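PDB 5MDN: DNA polymerase from Pyrobaculum calidifontis, which probably catalyses template-directed DNA synthesis as a family B DNA polymerase, extending a DNA strand with deoxyribonucleoside triphosphates and releasing diphosphate. Local coordinates for residues 488-493 with 498-503; 355-360 with 504-509. All coordinates share one frame; numbering follows the deposited sequence.

Interaction 1. Residues 488-493 with 498-503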
# COMPACT_ATOMS: atom_id res chain seq x y z
N LYS A 488 -12.29 18.65 -19.61
CA LYS A 488 -13.43 18.99 -20.45
C LYS A 488 -13.04 19.22 -21.90
O LYS A 488 -13.91 19.14 -22.78
CB LYS A 488 -14.14 20.23 -19.89
CG LYS A 488 -14.79 20.03 -18.53
CD LYS A 488 -15.23 21.36 -17.93
CE LYS A 488 -15.68 21.20 -16.48
NZ LYS A 488 -16.86 20.29 -16.36
N LYS A 489 -11.77 19.53 -22.17
CA LYS A 489 -11.34 19.75 -23.55
C LYS A 489 -11.45 18.47 -24.38
O LYS A 489 -11.81 18.52 -25.56
CB LYS A 489 -9.90 20.27 -23.58
CG LYS A 489 -9.38 20.54 -24.99
CD LYS A 489 -7.88 20.76 -25.02
CE LYS A 489 -7.49 22.08 -24.38
NZ LYS A 489 -6.01 22.28 -24.40
N TYR A 490 -11.16 17.33 -23.77
CA TYR A 490 -11.12 16.05 -24.46
C TYR A 490 -12.41 15.27 -24.23
O TYR A 490 -13.12 15.50 -23.24
CB TYR A 490 -9.92 15.23 -23.98
CG TYR A 490 -8.58 15.89 -24.21
CD1 TYR A 490 -8.05 16.78 -23.29
CD2 TYR A 490 -7.84 15.62 -25.35
CE1 TYR A 490 -6.82 17.39 -23.50
CE2 TYR A 490 -6.62 16.21 -25.58
CZ TYR A 490 -6.11 17.10 -24.65
OH TYR A 490 -4.89 17.70 -24.87
N PRO A 491 -12.74 14.33 -25.11
CA PRO A 491 -13.95 13.53 -24.93
C PRO A 491 -13.74 12.45 -23.89
O PRO A 491 -12.66 11.85 -23.80
CB PRO A 491 -14.19 12.92 -26.33
CG PRO A 491 -12.84 12.88 -26.95
CD PRO A 491 -12.08 14.05 -26.40
N PRO A 492 -14.76 12.18 -23.06
CA PRO A 492 -14.59 11.29 -21.90
C PRO A 492 -14.03 9.90 -22.19
O PRO A 492 -13.54 9.25 -21.26
CB PRO A 492 -16.01 11.19 -21.33
CG PRO A 492 -16.65 12.48 -21.72
CD PRO A 492 -16.10 12.80 -23.08
N ASP A 493 -14.09 9.42 -23.43
CA ASP A 493 -13.60 8.09 -23.77
C ASP A 493 -12.31 8.16 -24.58
O ASP A 493 -12.09 7.38 -25.51
CB ASP A 493 -14.65 7.28 -24.53
CG ASP A 493 -14.43 5.77 -24.40
OD1 ASP A 493 -13.31 5.35 -24.05
OD2 ASP A 493 -15.39 5.00 -24.65
N ARG A 498 -8.59 9.89 -19.85
CA ARG A 498 -8.37 8.95 -18.76
C ARG A 498 -7.09 9.27 -18.00
O ARG A 498 -7.02 9.11 -16.78
CB ARG A 498 -8.35 7.52 -19.30
CG ARG A 498 -9.71 7.06 -19.81
CD ARG A 498 -9.67 5.65 -20.36
NE ARG A 498 -10.44 5.54 -21.59
CZ ARG A 498 -9.92 5.49 -22.81
NH1 ARG A 498 -8.60 5.54 -22.97
NH2 ARG A 498 -10.71 5.39 -23.87
N LEU A 499 -6.06 9.72 -18.72
CA LEU A 499 -4.81 10.10 -18.07
C LEU A 499 -5.03 11.29 -17.15
O LEU A 499 -4.51 11.32 -16.03
CB LEU A 499 -3.74 10.42 -19.12
CG LEU A 499 -3.10 9.22 -19.81
CD1 LEU A 499 -2.78 9.58 -21.24
CD2 LEU A 499 -1.84 8.80 -19.07
N LEU A 500 -5.78 12.29 -17.62
CA LEU A 500 -6.09 13.45 -16.79
C LEU A 500 -6.99 13.09 -15.61
O LEU A 500 -6.88 13.70 -14.54
CB LEU A 500 -6.74 14.54 -17.64
CG LEU A 500 -5.80 15.40 -18.48
CD1 LEU A 500 -6.59 16.30 -19.42
CD2 LEU A 500 -4.86 16.22 -17.61
N ASP A 501 -7.89 12.12 -15.80
CA ASP A 501 -8.75 11.68 -14.70
C ASP A 501 -7.95 10.98 -13.61
O ASP A 501 -8.26 11.11 -12.42
CB ASP A 501 -9.85 10.77 -15.23
CG ASP A 501 -10.98 10.58 -14.24
OD1 ASP A 501 -11.70 11.56 -13.96
OD2 ASP A 501 -11.16 9.44 -13.75
N GLU A 502 -6.92 10.22 -14.00
CA GLU A 502 -6.05 9.59 -13.01
C GLU A 502 -5.25 10.64 -12.23
O GLU A 502 -5.16 10.57 -11.00
CB GLU A 502 -5.11 8.60 -13.69
CG GLU A 502 -5.80 7.36 -14.25
CD GLU A 502 -6.28 6.39 -13.18
OE1 GLU A 502 -6.06 6.66 -11.98
OE2 GLU A 502 -6.87 5.36 -13.54
N ARG A 503 -4.67 11.60 -12.94
CA ARG A 503 -3.96 12.69 -12.27
C ARG A 503 -4.88 13.46 -11.34
O ARG A 503 -4.49 13.84 -10.23
CB ARG A 503 -3.33 13.62 -13.31
CG ARG A 503 -3.02 15.02 -12.79
CD ARG A 503 -1.98 15.72 -13.64
NE ARG A 503 -0.62 15.37 -13.23
CZ ARG A 503 0.04 15.97 -12.25
NH1 ARG A 503 -0.53 16.96 -11.57
NH2 ARG A 503 1.27 15.59 -11.94
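Arg498 and Asp493 form the one salt bridge between the loop 488-493 and the first full turns of the helix that follows it. Arg498 NH2 donates to Asp493 OD1 at 2.6 Å with an N-H...O angle of 162°. The oxygen lies in the guanidinium plane and is approached almost along its own C-O bond, while the carboxylate plane stands at 90° to that of the guanidinium. One NH2 therefore meets one oxygen edge-on, unlike the flat, two-pronged pairing of coplanar groups. The torsions explain the reach: the side chain of Asp493 sets out away from the helix, but CG lies anti to the backbone N (chi1 -156°), and the arginine chain bends at its third torsion to bring NH2 across. Both residues are exposed, so solvent probably screens the pair.

Two residues further along, the contact becomes apolar. Leu500 brings CD1 obliquely to the ring of Tyr490, 4.2 Å from Tyr490 CD1, and the two side chains cross nearly at right angles. CG of Lys489 lies above one ring face, displaced toward the rim, and Leu500 also rests on Val483 of helix 468-486. A salt bridge and a neighbouring apolar contact thus fold the connecting loop back onto the second helix of an antiparallel helical hairpin, as in the fingers of family B polymerases.

Interaction 2. Residues 355-360 with 504-509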
# COMPACT_ATOMS: atom_id res chain seq x y z
N SER A 355 2.88 9.03 -8.20
CA SER A 355 4.31 9.23 -8.03
C SER A 355 4.72 10.67 -8.32
O SER A 355 5.60 11.22 -7.65
CB SER A 355 5.08 8.26 -8.93
OG SER A 355 6.47 8.53 -8.88
N SER A 356 4.11 11.29 -9.34
CA SER A 356 4.44 12.68 -9.65
C SER A 356 3.85 13.63 -8.62
O SER A 356 4.47 14.64 -8.27
CB SER A 356 3.95 13.03 -11.06
OG SER A 356 2.54 12.89 -11.16
N VAL A 357 2.66 13.31 -8.11
CA VAL A 357 2.24 13.86 -6.83
C VAL A 357 3.01 13.14 -5.72
O VAL A 357 3.60 12.07 -5.93
CB VAL A 357 0.72 13.71 -6.65
CG1 VAL A 357 0.22 14.58 -5.51
CG2 VAL A 357 -0.00 14.07 -7.95
N SER A 358 3.06 13.77 -4.55
CA SER A 358 3.76 13.22 -3.39
C SER A 358 5.27 13.19 -3.61
O SER A 358 6.04 13.63 -2.74
CB SER A 358 3.23 11.82 -3.04
OG SER A 358 3.93 10.82 -3.77
N GLY A 359 5.72 12.68 -4.75
CA GLY A 359 7.10 12.80 -5.17
C GLY A 359 7.98 11.59 -4.95
O GLY A 359 9.20 11.71 -5.13
N LEU A 360 7.42 10.44 -4.56
CA LEU A 360 8.24 9.25 -4.43
C LEU A 360 8.41 8.55 -5.78
O LEU A 360 7.53 8.62 -6.64
CB LEU A 360 7.62 8.28 -3.42
CG LEU A 360 7.68 8.68 -1.95
CD1 LEU A 360 6.84 7.72 -1.11
CD2 LEU A 360 9.12 8.71 -1.46
N GLN A 504 -6.12 13.71 -11.77
CA GLN A 504 -7.09 14.39 -10.92
C GLN A 504 -7.36 13.61 -9.64
O GLN A 504 -7.41 14.19 -8.55
CB GLN A 504 -8.38 14.64 -11.69
CG GLN A 504 -9.56 15.11 -10.84
CD GLN A 504 -10.40 13.97 -10.30
OE1 GLN A 504 -11.00 14.08 -9.24
NE2 GLN A 504 -10.44 12.87 -11.04
N ARG A 505 -7.53 12.29 -9.75
CA ARG A 505 -7.81 11.49 -8.56
C ARG A 505 -6.59 11.42 -7.65
O ARG A 505 -6.73 11.43 -6.42
CB ARG A 505 -8.27 10.08 -8.95
CG ARG A 505 -8.47 9.18 -7.74
CD ARG A 505 -9.30 7.94 -8.06
NE ARG A 505 -9.18 6.95 -6.99
CZ ARG A 505 -8.40 5.88 -7.04
NH1 ARG A 505 -7.66 5.63 -8.12
NH2 ARG A 505 -8.36 5.04 -6.01
N ALA A 506 -5.39 11.33 -8.23
CA ALA A 506 -4.18 11.24 -7.42
C ALA A 506 -4.03 12.46 -6.52
O ALA A 506 -3.61 12.34 -5.37
CB ALA A 506 -2.96 11.08 -8.32
N LEU A 507 -4.36 13.65 -7.04
CA LEU A 507 -4.34 14.85 -6.20
C LEU A 507 -5.39 14.77 -5.10
O LEU A 507 -5.12 15.15 -3.95
CB LEU A 507 -4.56 16.08 -7.07
CG LEU A 507 -3.38 16.45 -7.99
CD1 LEU A 507 -3.86 17.24 -9.19
CD2 LEU A 507 -2.31 17.21 -7.22
N LYS A 508 -6.60 14.29 -5.43
CA LYS A 508 -7.65 14.12 -4.44
C LYS A 508 -7.21 13.22 -3.30
O LYS A 508 -7.41 13.54 -2.12
CB LYS A 508 -8.90 13.53 -5.10
CG LYS A 508 -10.02 13.24 -4.13
CD LYS A 508 -11.22 12.63 -4.83
CE LYS A 508 -12.31 12.28 -3.82
NZ LYS A 508 -13.49 11.64 -4.47
N VAL A 509 -6.62 12.06 -3.63
CA VAL A 509 -6.28 11.08 -2.60
C VAL A 509 -5.24 11.64 -1.64
O VAL A 509 -5.32 11.43 -0.42
CB VAL A 509 -5.80 9.77 -3.26
CG1 VAL A 509 -5.36 8.77 -2.20
CG2 VAL A 509 -6.90 9.18 -4.12
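Val357 O accepts two hydrogen bonds from the two residues that follow it, from Gly359 N at 2.5 Å and from Ser358 OG at 2.5 Å. The first closes a classic gamma turn centred on Ser358, whose backbone takes a positive phi of 68°, and this turn follows directly on the end of helix 326-356. The hydroxyl comes in beside the carbonyl, tilted out of its plane, with a C=O...OG angle of 110°. Ser358 OG is also bonded to Leu354 O, so its single proton probably serves two carbonyls, either bifurcated or by turns, one in the last turn of the helix and one just after it. Gly359, in a backbone conformation that favours glycine, carries the chain on.

Val357, the first residue past the helix, points its side chain toward helix 495-512, and supplies the whole of this side of the contact. CG1 lies anti to the backbone N (chi1 -165°) and CG2 anti to the carbonyl carbon, which opens the isopropyl fork toward two neighbours. CG2 touches Ala506 CB at 4.2 Å, while Leu507 CD2 sits across the fork. The small side chain of Ala506 probably allows this close approach, and Leu507 crosses the valine at about a right angle. All three residues are buried; no hydrogen bond joins the segments.

Met377 and Met510 also pack on Val357, and Leu507 reaches on to Leu476 and Leu479 of helix 468-486, so the valine joins a layer continuing into the fingers hairpin. Nearby Lys508 opens a sequence resembling the Kx3NSxYG motif of family B polymerases. In the fork itself, Leu507 CD2 lies 4.0 Å from Val357 CG1 and likewise 4.0 Å from Val357 CG2.

In the fold
From the N terminus, the chain builds its first sheets, passes through the exonuclease region and runs along helix 326-356, whose end and following turn supply 355-360. It then builds strands and helices of the polymerase region before helix 468-486, the loop 488-493 and the return along helix 495-512. Interaction 1 closes a short loop, with four residues between its segments; interaction 2 closes a far larger one, with 143 between, and the first is nested inside it. Both use helix 495-512, their centres about 16 Å apart. Interaction 1 ties that helix to its hairpin loop at the surface, interaction 2 to the turn following helix 326-356, in the interior, and Arg503 packs against Ser356 between them.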